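Local coordinates for protein VAL-1 (PDB 3A0N) that probably cleaves alginate and related polyuronates as a viral polysaccharide lyase of family 14, and here holds a molecule of beta-D-glucuronic acid, at residues S60-P65 with R214-T219; A113-M118 with D127-P132; Q153-N158 with K195-K200. All coordinates share one frame; numbering follows the deposited sequence. Where two conformers were deposited one is given.

All three contacts belong to one beta-sandwich domain. Contacts 1 and 2 lie in the same seven-stranded antiparallel sheet, the centre of each about 8 Å from the chain's centre, with the contact centres about 14 Å apart. Contact 1 pairs strands distant in sequence and is partly buried, with an aromatic face and a polar one. Contact 2 is a buried hairpin whose side chains reach the bound glucuronate on one face and the opposing sheet on the other. Contact 3 is more peripheral, its centre about 15 Å from the centre of the chain: a loop meets a strand of the opposing sheet through charged groups, a water and the buried Phe156 ring. It touches contact 2 where Ile129 packs on Leu199.

Contact 1. Residues S60-P65 with R214-T219; sequences SFSAVP and RFDWNT
Residues 60-63 and 214-219 run antiparallel, their axes 4.6 Å apart and their directions 173° from each other, with Phe61 opposite Trp217 and Ala63 opposite Phe215 as hydrogen-bonded pairs. Four backbone bonds define this register. In the Phe61-Trp217 pair Trp217 N gives a hydrogen to Phe61 O at 2.8 Å; in the Ala63-Phe215 pair, Phe215 N to Ala63 O measures 2.9 Å. Phe61, Ala63, Phe215 and Trp217 all project on one face. The Phe61 torsion (chi1 64°) sets CG between its own N and carbonyl carbon, and the ring swings across toward the partner strand. There Trp217 CB sits over its face, 3.6 Å from the centroid, a CH-pi contact. The indole itself overlaps little: its five-membered ring is slid aside, with a centroid separation of 5.0 Å from the Phe61 ring. Phe61 CZ meets the edge of the Phe215 ring, 4.0 Å from CE2. Beyond the strands, Phe75 stacks on Phe215, while Trp77, Phe235 and Phe238 meet Trp217 edge-to-face. The other face is polar: Ser60, Ser62, Asp216 and Asn218 line it. One aromatic face turned to the interior, and a polar, partly exposed face on the side of the sheet that carries the glucuronate farther along, are characteristic of a sheet in the jelly-roll beta-sandwich of concanavalin-like lyases.

Contact 2. Residues A113-M118 with D127-P132; sequences ASNRIM and DYIYPP. With BDP (beta-D-glucopyranuronic acid), chain B.
The two strands of a beta hairpin, 113-118 and 127-130, meet here, and the face carrying Met118 and Tyr128 borders the site of the bound glucuronate. Ser114 pairs with Tyr130 and Arg116 with Tyr128, both antiparallel hydrogen-bonded pairs; Tyr128 N reaches Arg116 O at 2.8 Å. The side chains of these four residues lie on the same face. Met118 closes the row in a Met-aromatic contact: SD lies over the middle of the Tyr128 ring, 3.5 Å from the centroid and only 8° off the ring normal. A bend at its last torsion (chi3 67°) turns the methyl toward the sugar, with CE 3.7 Å from BDP O2. Tyr128 CE1 lies 3.9 Å from the ring oxygen O5 of BDP, and the Tyr128 hydroxyl is bonded to Gly148 N. Arg116 runs alongside Tyr128, pointing the same way, with NH2 near the ring edge. The same nitrogen approaches Tyr130 CE1 at 3.5 Å, so the guanidinium lies beside both tyrosines without stacking on either. A water fixes its inner end: it accepts from Arg116 NE at 2.8 Å and donates to Ser114 OG and to Tyr128 O. That carbonyl thus takes two hydrogens, as Arg116 N also bonds to it, while Ser114 OG is bonded to Ala103 O as well. Gln120, Gly150 and Gln153 hydrogen-bond the sugar. On the opposite face, Asn115 ND2 and Asp127 OD2 both bond Ser188 OG, and Ile117 packs on Ile168, Ile170 and Val190. The hairpin therefore lies with one face on strands 165-173 and 186-192 of the opposing sheet, while strand 91-99 flanks it within its own.

Contact 3. Residues Q153-N158 with K195-K200; sequences QDDFKN and KKEVLK. With BDP (beta-D-glucopyranuronic acid), chain B.
Two carboxylates of like charge, those of Asp155 and Glu197, lie stacked face to face, their planes 21° apart and Asp155 OD1 4.2 Å from Glu197 OE2. A single water links them. It donates one hydrogen to Asp155 OD1 at 2.6 Å and the other to Glu197 OE2 at 2.8 Å, and accepts from Lys195 NZ. The lysine is fully extended (chi1 175°, then straight to its tip), which carries NZ across to the loop backbone. There it gives a second hydrogen bond, 2.8 Å to Asp155 O, lying in the carbonyl plane and on a lone pair. Beneath these polar groups the Phe156 ring lies against the strand: its CE1 edge points at Lys195 O, 3.4 Å away, and CZ touches the methylene CG of Glu197 at 3.7 Å. Val125 of one sheet and Val190 and Val192 of the other pack on the ring. At the start of the loop, Gln153 NE2 donates to the glucuronate O4 at 3.1 Å, almost straight at 172°. Lys157 NZ bonds Gln153 O from above the carbonyl plane. With Lys195 bonded to the water that bridges both acids, its positive charge probably offsets part of their mutual repulsion, and the loop that presents Gln153 to the sugar is tied to strand 195-202 by a hydrated cluster of charges over an apolar ring.

Contact 1. Residues S60-P65 with R214-T219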
loop_
_atom_site.group_PDB
_atom_site.type_symbol
_atom_site.label_atom_id
_atom_site.label_comp_id
_atom_site.label_asym_id
_atom_site.label_seq_id
_atom_site.Cartn_x
_atom_site.Cartn_y
_atom_site.Cartn_z
ATOM N N SER A 60 -9.022 -6.199 -3.921
ATOM C CA SER A 60 -8.981 -4.945 -3.204
ATOM C C SER A 60 -9.945 -4.987 -2.019
ATOM O O SER A 60 -10.886 -5.767 -2.057
ATOM C CB SER A 60 -9.375 -3.780 -4.106
ATOM O OG SER A 60 -10.646 -3.985 -4.730
ATOM N N PHE A 61 -9.635 -4.164 -1.035
ATOM C CA PHE A 61 -10.544 -3.954 0.107
ATOM C C PHE A 61 -10.090 -2.695 0.841
ATOM O O PHE A 61 -8.948 -2.271 0.661
ATOM C CB PHE A 61 -10.573 -5.113 1.072
ATOM C CG PHE A 61 -9.308 -5.461 1.822
ATOM C CD1 PHE A 61 -9.045 -4.890 3.064
ATOM C CD2 PHE A 61 -8.355 -6.346 1.347
ATOM C CE1 PHE A 61 -7.892 -5.174 3.777
ATOM C CE2 PHE A 61 -7.206 -6.631 2.053
ATOM C CZ PHE A 61 -6.948 -6.076 3.304
ATOM N N SER A 62 -10.957 -2.144 1.700
ATOM C CA SER A 62 -10.619 -0.978 2.513
ATOM C C SER A 62 -10.880 -1.409 3.964
ATOM O O SER A 62 -11.780 -2.211 4.177
ATOM C CB SER A 62 -11.428 0.226 2.114
ATOM O OG SER A 62 -11.008 1.452 2.688
ATOM N N ALA A 63 -10.096 -0.856 4.872
ATOM C CA ALA A 63 -10.270 -1.177 6.291
ATOM C C ALA A 63 -10.094 0.085 7.119
ATOM O O ALA A 63 -9.301 0.973 6.846
ATOM C CB ALA A 63 -9.240 -2.196 6.742
ATOM N N VAL A 64 -10.928 0.164 8.195
ATOM C CA VAL A 64 -10.738 1.252 9.181
ATOM C C VAL A 64 -10.708 0.510 10.531
ATOM O O VAL A 64 -11.762 0.516 11.206
ATOM C CB VAL A 64 -11.792 2.337 9.162
ATOM C CG1 VAL A 64 -11.407 3.416 10.173
ATOM C CG2 VAL A 64 -11.965 2.919 7.759
ATOM N N PRO A 65 -9.620 -0.120 10.874
ATOM C CA PRO A 65 -9.632 -1.022 12.051
ATOM C C PRO A 65 -9.823 -0.239 13.353
ATOM O O PRO A 65 -9.370 0.881 13.564
ATOM C CB PRO A 65 -8.287 -1.727 12.001
ATOM C CG PRO A 65 -7.866 -1.579 10.553
ATOM C CD PRO A 65 -8.301 -0.172 10.207
ATOM N N ARG A 214 -7.768 5.526 6.548
ATOM C CA ARG A 214 -8.075 4.140 6.210
ATOM C C ARG A 214 -6.847 3.444 5.650
ATOM O O ARG A 214 -5.883 4.125 5.238
ATOM C CB ARG A 214 -9.205 4.044 5.179
ATOM C CG ARG A 214 -8.782 4.277 3.734
ATOM C CD ARG A 214 -10.024 4.426 2.852
ATOM N NE ARG A 214 -10.044 5.752 2.234
ATOM C CZ ARG A 214 -9.821 5.980 0.947
ATOM N NH1 ARG A 214 -9.565 4.973 0.123
ATOM N NH2 ARG A 214 -9.863 7.221 0.488
ATOM N N PHE A 215 -6.915 2.128 5.662
ATOM C CA PHE A 215 -6.000 1.226 4.989
ATOM C C PHE A 215 -6.673 0.850 3.666
ATOM O O PHE A 215 -7.737 0.282 3.706
ATOM C CB PHE A 215 -5.740 -0.027 5.773
ATOM C CG PHE A 215 -4.798 -1.013 5.104
ATOM C CD1 PHE A 215 -3.494 -0.594 4.842
ATOM C CD2 PHE A 215 -5.217 -2.293 4.777
ATOM C CE1 PHE A 215 -2.655 -1.517 4.249
ATOM C CE2 PHE A 215 -4.358 -3.203 4.180
ATOM C CZ PHE A 215 -3.052 -2.778 3.927
ATOM N N ASP A 216 -6.052 1.137 2.537
ATOM C CA ASP A 216 -6.654 0.705 1.270
ATOM C C ASP A 216 -5.774 -0.331 0.622
ATOM O O ASP A 216 -4.602 -0.015 0.379
ATOM C CB ASP A 216 -6.714 1.909 0.343
ATOM C CG ASP A 216 -7.479 1.615 -0.933
ATOM O OD1 ASP A 216 -8.718 1.729 -0.912
ATOM O OD2 ASP A 216 -6.817 1.301 -1.948
ATOM N N TRP A 217 -6.284 -1.517 0.379
ATOM C CA TRP A 217 -5.583 -2.603 -0.261
ATOM C C TRP A 217 -6.036 -2.683 -1.722
ATOM O O TRP A 217 -7.241 -2.705 -1.995
ATOM C CB TRP A 217 -5.858 -3.945 0.427
ATOM C CG TRP A 217 -5.081 -5.020 -0.239
ATOM C CD1 TRP A 217 -5.534 -5.944 -1.137
ATOM C CD2 TRP A 217 -3.675 -5.268 -0.055
ATOM N NE1 TRP A 217 -4.465 -6.728 -1.492
ATOM C CE2 TRP A 217 -3.312 -6.364 -0.859
ATOM C CE3 TRP A 217 -2.726 -4.642 0.737
ATOM C CZ2 TRP A 217 -1.994 -6.865 -0.893
ATOM C CZ3 TRP A 217 -1.429 -5.108 0.716
ATOM C CH2 TRP A 217 -1.093 -6.214 -0.105
ATOM N N ASN A 218 -5.079 -2.689 -2.654
ATOM C CA ASN A 218 -5.541 -2.803 -4.065
ATOM C C ASN A 218 -4.338 -3.268 -4.873
ATOM O O ASN A 218 -3.523 -2.408 -5.243
ATOM C CB ASN A 218 -6.174 -1.515 -4.581
ATOM C CG ASN A 218 -6.837 -1.672 -5.941
ATOM O OD1 ASN A 218 -6.810 -2.703 -6.567
ATOM N ND2 ASN A 218 -7.410 -0.574 -6.429
ATOM N N THR A 219 -4.223 -4.567 -5.058
ATOM C CA THR A 219 -3.023 -5.135 -5.671
ATOM C C THR A 219 -3.318 -5.424 -7.154
ATOM O O THR A 219 -4.357 -6.007 -7.476
ATOM C CB THR A 219 -2.520 -6.360 -4.897
ATOM O OG1 THR A 219 -1.284 -6.792 -5.512
ATOM C CG2 THR A 219 -3.490 -7.530 -4.967
#

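Contact 2. Residues A113-M118 with D127-P132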
loop_
_atom_site.group_PDB
_atom_site.type_symbol
_atom_site.label_atom_id
_atom_site.label_comp_id
_atom_site.label_asym_id
_atom_site.label_seq_id
_atom_site.Cartn_x
_atom_site.Cartn_y
_atom_site.Cartn_z
ATOM N N ALA A 113 -4.378 12.247 0.575
ATOM C CA ALA A 113 -3.000 11.842 0.230
ATOM C C ALA A 113 -2.908 10.334 0.413
ATOM O O ALA A 113 -3.784 9.736 1.078
ATOM C CB ALA A 113 -1.988 12.588 1.066
ATOM N N SER A 114 -1.868 9.712 -0.134
ATOM C CA SER A 114 -1.704 8.300 0.123
ATOM C C SER A 114 -0.242 7.874 0.161
ATOM O O SER A 114 0.612 8.499 -0.444
ATOM C CB SER A 114 -2.450 7.431 -0.899
ATOM O OG SER A 114 -1.884 7.707 -2.194
ATOM N N ASN A 115 -0.014 6.825 0.929
ATOM C CA ASN A 115 1.300 6.249 1.147
ATOM C C ASN A 115 1.205 4.773 0.878
ATOM O O ASN A 115 0.648 4.004 1.659
ATOM C CB ASN A 115 1.715 6.503 2.599
ATOM C CG ASN A 115 3.188 6.287 2.822
ATOM O OD1 ASN A 115 3.972 6.304 1.863
ATOM N ND2 ASN A 115 3.575 6.040 4.068
ATOM N N ARG A 116 1.741 4.299 -0.251
ATOM C CA ARG A 116 1.580 2.919 -0.641
ATOM C C ARG A 116 2.877 2.200 -0.948
ATOM O O ARG A 116 3.912 2.811 -1.218
ATOM C CB ARG A 116 0.686 2.817 -1.912
ATOM C CG ARG A 116 -0.754 3.209 -1.661
ATOM C CD ARG A 116 -1.615 2.990 -2.893
ATOM N NE ARG A 116 -1.361 4.028 -3.888
ATOM C CZ ARG A 116 -1.845 4.021 -5.131
ATOM N NH1 ARG A 116 -2.608 3.046 -5.623
ATOM N NH2 ARG A 116 -1.526 5.062 -5.886
ATOM N N ILE A 117 2.855 0.888 -0.844
ATOM C CA ILE A 117 3.901 0.023 -1.323
ATOM C C ILE A 117 3.676 -0.331 -2.797
ATOM O O ILE A 117 2.572 -0.761 -3.153
ATOM C CB ILE A 117 3.937 -1.285 -0.547
ATOM C CG1 ILE A 117 4.340 -1.084 0.922
ATOM C CG2 ILE A 117 4.822 -2.344 -1.199
ATOM C CD1 ILE A 117 5.764 -0.626 1.143
ATOM N N MET A 118 4.723 -0.160 -3.603
ATOM C CA MET A 118 4.745 -0.792 -4.919
ATOM C C MET A 118 5.875 -1.783 -5.020
ATOM O O MET A 118 6.931 -1.572 -4.412
ATOM C CB MET A 118 4.919 0.208 -6.071
ATOM C CG MET A 118 3.704 0.974 -6.480
ATOM S SD MET A 118 3.964 1.961 -7.978
ATOM C CE MET A 118 4.190 0.680 -9.218
ATOM N N ASP A 127 8.478 3.030 -1.901
ATOM C CA ASP A 127 7.409 3.801 -1.295
ATOM C C ASP A 127 6.783 4.643 -2.395
ATOM O O ASP A 127 7.506 5.234 -3.207
ATOM C CB ASP A 127 8.015 4.698 -0.219
ATOM C CG ASP A 127 7.005 5.362 0.689
ATOM O OD1 ASP A 127 5.786 5.072 0.618
ATOM O OD2 ASP A 127 7.471 6.196 1.499
ATOM N N TYR A 128 5.466 4.738 -2.493
ATOM C CA TYR A 128 4.832 5.421 -3.618
ATOM C C TYR A 128 3.823 6.417 -3.074
ATOM O O TYR A 128 2.846 5.945 -2.469
ATOM C CB TYR A 128 4.190 4.358 -4.501
ATOM C CG TYR A 128 3.664 4.829 -5.835
ATOM C CD1 TYR A 128 4.549 5.351 -6.780
ATOM C CD2 TYR A 128 2.334 4.720 -6.168
ATOM C CE1 TYR A 128 4.064 5.782 -8.019
ATOM C CE2 TYR A 128 1.828 5.142 -7.392
ATOM C CZ TYR A 128 2.721 5.658 -8.299
ATOM O OH TYR A 128 2.239 6.076 -9.532
ATOM N N ILE A 129 4.036 7.714 -3.239
ATOM C CA ILE A 129 3.219 8.681 -2.523
ATOM C C ILE A 129 2.475 9.598 -3.460
ATOM O O ILE A 129 2.972 10.126 -4.473
ATOM C CB ILE A 129 4.153 9.560 -1.631
ATOM C CG1 ILE A 129 4.868 8.702 -0.602
ATOM C CG2 ILE A 129 3.403 10.712 -1.008
ATOM C CD1 ILE A 129 5.809 9.462 0.300
ATOM N N TYR A 130 1.209 9.846 -3.145
ATOM C CA TYR A 130 0.424 10.902 -3.762
ATOM C C TYR A 130 0.280 12.025 -2.758
ATOM O O TYR A 130 -0.436 11.801 -1.765
ATOM C CB TYR A 130 -0.967 10.361 -4.173
ATOM C CG TYR A 130 -1.009 9.798 -5.584
ATOM C CD1 TYR A 130 -0.424 8.587 -5.901
ATOM C CD2 TYR A 130 -1.670 10.508 -6.581
ATOM C CE1 TYR A 130 -0.485 8.088 -7.213
ATOM C CE2 TYR A 130 -1.729 10.031 -7.882
ATOM C CZ TYR A 130 -1.135 8.822 -8.171
ATOM O OH TYR A 130 -1.209 8.364 -9.486
ATOM N N PRO A 131 0.907 13.181 -2.885
ATOM C CA PRO A 131 0.759 14.269 -1.910
ATOM C C PRO A 131 -0.461 15.090 -2.243
ATOM O O PRO A 131 -0.967 15.029 -3.380
ATOM C CB PRO A 131 2.040 15.076 -2.133
ATOM C CG PRO A 131 2.277 14.925 -3.612
ATOM C CD PRO A 131 1.803 13.532 -4.007
ATOM N N PRO A 132 -1.007 15.869 -1.319
ATOM C CA PRO A 132 -2.158 16.703 -1.641
ATOM C C PRO A 132 -1.868 17.811 -2.662
ATOM O O PRO A 132 -0.737 18.276 -2.749
ATOM C CB PRO A 132 -2.514 17.389 -0.305
ATOM C CG PRO A 132 -1.891 16.478 0.702
ATOM C CD PRO A 132 -0.572 16.017 0.077
HETATM C C1 BDP B . 6.348 4.167 -10.828
HETATM C C2 BDP B . 7.432 3.274 -11.422
HETATM C C3 BDP B . 8.741 3.464 -10.631
HETATM C C4 BDP B . 9.104 4.946 -10.574
HETATM C C5 BDP B . 7.933 5.755 -10.002
HETATM C C6 BDP B . 8.235 7.261 -10.165
HETATM O O2 BDP B . 7.015 1.895 -11.290
HETATM O O3 BDP B . 9.751 2.714 -11.310
HETATM O O4 BDP B . 10.304 5.172 -9.814
HETATM O O5 BDP B . 6.769 5.531 -10.825
HETATM O O6A BDP B . 8.565 7.941 -9.167
HETATM O O1 BDP B . 5.167 4.055 -11.648
HETATM O O6B BDP B . 8.106 7.731 -11.331
HETATM O O HOH W 1 0.186 6.237 -3.344
#

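Contact 3. Residues Q153-N158 with K195-K200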
loop_
_atom_site.group_PDB
_atom_site.type_symbol
_atom_site.label_atom_id
_atom_site.label_comp_id
_atom_site.label_asym_id
_atom_site.label_seq_id
_atom_site.Cartn_x
_atom_site.Cartn_y
_atom_site.Cartn_z
ATOM N N GLN A 153 14.057 3.756 -4.402
ATOM C CA GLN A 153 14.394 2.921 -5.541
ATOM C C GLN A 153 15.738 2.206 -5.418
ATOM O O GLN A 153 15.836 1.034 -5.799
ATOM C CB GLN A 153 14.469 3.788 -6.815
ATOM C CG GLN A 153 13.102 4.295 -7.262
ATOM C CD GLN A 153 12.764 5.662 -6.705
ATOM O OE1 GLN A 153 13.319 6.119 -5.699
ATOM N NE2 GLN A 153 11.819 6.310 -7.383
ATOM N N ASP A 154 16.772 2.894 -4.910
ATOM C CA ASP A 154 18.061 2.219 -4.783
ATOM C C ASP A 154 18.162 1.222 -3.628
ATOM O O ASP A 154 19.115 0.451 -3.520
ATOM C CB ASP A 154 19.180 3.255 -4.516
ATOM C CG ASP A 154 19.499 4.170 -5.669
ATOM O OD1 ASP A 154 19.167 3.746 -6.805
ATOM O OD2 ASP A 154 20.066 5.273 -5.478
ATOM N N ASP A 155 17.206 1.301 -2.703
ATOM C CA ASP A 155 17.321 0.757 -1.373
ATOM C C ASP A 155 16.728 -0.633 -1.192
ATOM O O ASP A 155 17.054 -1.391 -0.283
ATOM C CB ASP A 155 16.663 1.705 -0.346
ATOM C CG ASP A 155 17.276 3.080 -0.407
ATOM O OD1 ASP A 155 18.531 3.178 -0.439
ATOM O OD2 ASP A 155 16.610 4.140 -0.448
ATOM N N PHE A 156 15.835 -1.003 -2.110
ATOM C CA PHE A 156 15.228 -2.316 -2.043
ATOM C C PHE A 156 15.311 -3.062 -3.364
ATOM O O PHE A 156 14.421 -3.794 -3.773
ATOM C CB PHE A 156 13.746 -2.167 -1.615
ATOM C CG PHE A 156 13.570 -1.619 -0.178
ATOM C CD1 PHE A 156 13.876 -2.406 0.906
ATOM C CD2 PHE A 156 13.131 -0.309 -0.015
ATOM C CE1 PHE A 156 13.714 -1.887 2.190
ATOM C CE2 PHE A 156 12.940 0.194 1.261
ATOM C CZ PHE A 156 13.276 -0.593 2.350
ATOM N N LYS A 157 16.433 -2.948 -4.091
ATOM C CA LYS A 157 16.516 -3.736 -5.332
ATOM C C LYS A 157 16.516 -5.222 -5.034
ATOM O O LYS A 157 17.171 -5.719 -4.130
ATOM C CB LYS A 157 17.781 -3.389 -6.141
ATOM C CG LYS A 157 17.955 -1.897 -6.310
ATOM C CD LYS A 157 18.156 -1.435 -7.737
ATOM C CE LYS A 157 16.842 -1.072 -8.400
ATOM N NZ LYS A 157 16.712 0.376 -8.699
ATOM N N ASN A 158 15.739 -5.931 -5.851
ATOM C CA ASN A 158 15.461 -7.356 -5.756
ATOM C C ASN A 158 15.290 -7.764 -4.298
ATOM O O ASN A 158 15.739 -8.786 -3.821
ATOM C CB ASN A 158 16.533 -8.195 -6.450
ATOM C CG ASN A 158 16.317 -9.696 -6.372
ATOM O OD1 ASN A 158 15.237 -10.233 -6.614
ATOM N ND2 ASN A 158 17.361 -10.403 -5.950
ATOM N N LYS A 195 14.783 -4.791 6.598
ATOM C CA LYS A 195 15.511 -3.597 6.231
ATOM C C LYS A 195 14.561 -2.397 6.223
ATOM O O LYS A 195 13.558 -2.457 5.496
ATOM C CB LYS A 195 16.203 -3.656 4.851
ATOM C CG LYS A 195 16.837 -2.299 4.506
ATOM C CD LYS A 195 17.573 -2.339 3.167
ATOM C CE LYS A 195 18.154 -0.969 2.811
ATOM N NZ LYS A 195 19.101 -1.070 1.656
ATOM N N LYS A 196 14.781 -1.339 6.970
ATOM C CA LYS A 196 13.946 -0.163 7.062
ATOM C C LYS A 196 14.590 1.072 6.448
ATOM O O LYS A 196 15.783 1.331 6.683
ATOM C CB LYS A 196 13.607 0.059 8.546
ATOM C CG LYS A 196 12.696 1.255 8.809
ATOM C CD LYS A 196 12.373 1.280 10.312
ATOM C CE LYS A 196 11.300 2.296 10.655
ATOM N NZ LYS A 196 10.710 2.022 11.994
ATOM N N GLU A 197 13.779 1.792 5.648
ATOM C CA GLU A 197 14.154 3.078 5.130
ATOM C C GLU A 197 13.099 4.109 5.519
ATOM O O GLU A 197 11.891 3.791 5.471
ATOM C CB GLU A 197 14.302 3.037 3.595
ATOM C CG GLU A 197 15.555 2.275 3.152
ATOM C CD GLU A 197 16.848 2.952 3.581
ATOM O OE1 GLU A 197 16.840 4.155 3.930
ATOM O OE2 GLU A 197 17.887 2.257 3.561
ATOM N N VAL A 198 13.505 5.292 5.906
ATOM C CA VAL A 198 12.671 6.354 6.406
ATOM C C VAL A 198 12.757 7.592 5.537
ATOM O O VAL A 198 13.851 7.979 5.083
ATOM C CB VAL A 198 13.086 6.744 7.846
ATOM C CG1 VAL A 198 12.088 7.710 8.460
ATOM C CG2 VAL A 198 13.215 5.498 8.718
ATOM N N LEU A 199 11.668 8.260 5.298
ATOM C CA LEU A 199 11.546 9.507 4.572
ATOM C C LEU A 199 10.960 10.534 5.535
ATOM O O LEU A 199 9.851 10.340 6.041
ATOM C CB LEU A 199 10.672 9.415 3.320
ATOM C CG LEU A 199 10.444 10.753 2.626
ATOM C CD1 LEU A 199 11.756 11.384 2.156
ATOM C CD2 LEU A 199 9.486 10.637 1.447
ATOM N N LYS A 200 11.674 11.626 5.811
ATOM C CA LYS A 200 11.106 12.604 6.731
ATOM C C LYS A 200 10.817 13.902 6.008
ATOM O O LYS A 200 11.258 14.086 4.860
ATOM C CB LYS A 200 12.062 12.865 7.902
ATOM C CG LYS A 200 12.499 11.609 8.643
ATOM C CD LYS A 200 13.071 11.897 10.024
ATOM C CE LYS A 200 13.710 10.638 10.602
ATOM N NZ LYS A 200 13.741 10.638 12.094
HETATM C C1 BDP B . 6.348 4.167 -10.828
HETATM C C2 BDP B . 7.432 3.274 -11.422
HETATM C C3 BDP B . 8.741 3.464 -10.631
HETATM C C4 BDP B . 9.104 4.946 -10.574
HETATM C C5 BDP B . 7.933 5.755 -10.002
HETATM C C6 BDP B . 8.235 7.261 -10.165
HETATM O O2 BDP B . 7.015 1.895 -11.290
HETATM O O3 BDP B . 9.751 2.714 -11.310
HETATM O O4 BDP B . 10.304 5.172 -9.814
HETATM O O5 BDP B . 6.769 5.531 -10.825
HETATM O O6A BDP B . 8.565 7.941 -9.167
HETATM O O1 BDP B . 5.167 4.055 -11.648
HETATM O O6B BDP B . 8.106 7.731 -11.331
HETATM O O HOH W 2 19.527 1.576 1.383
#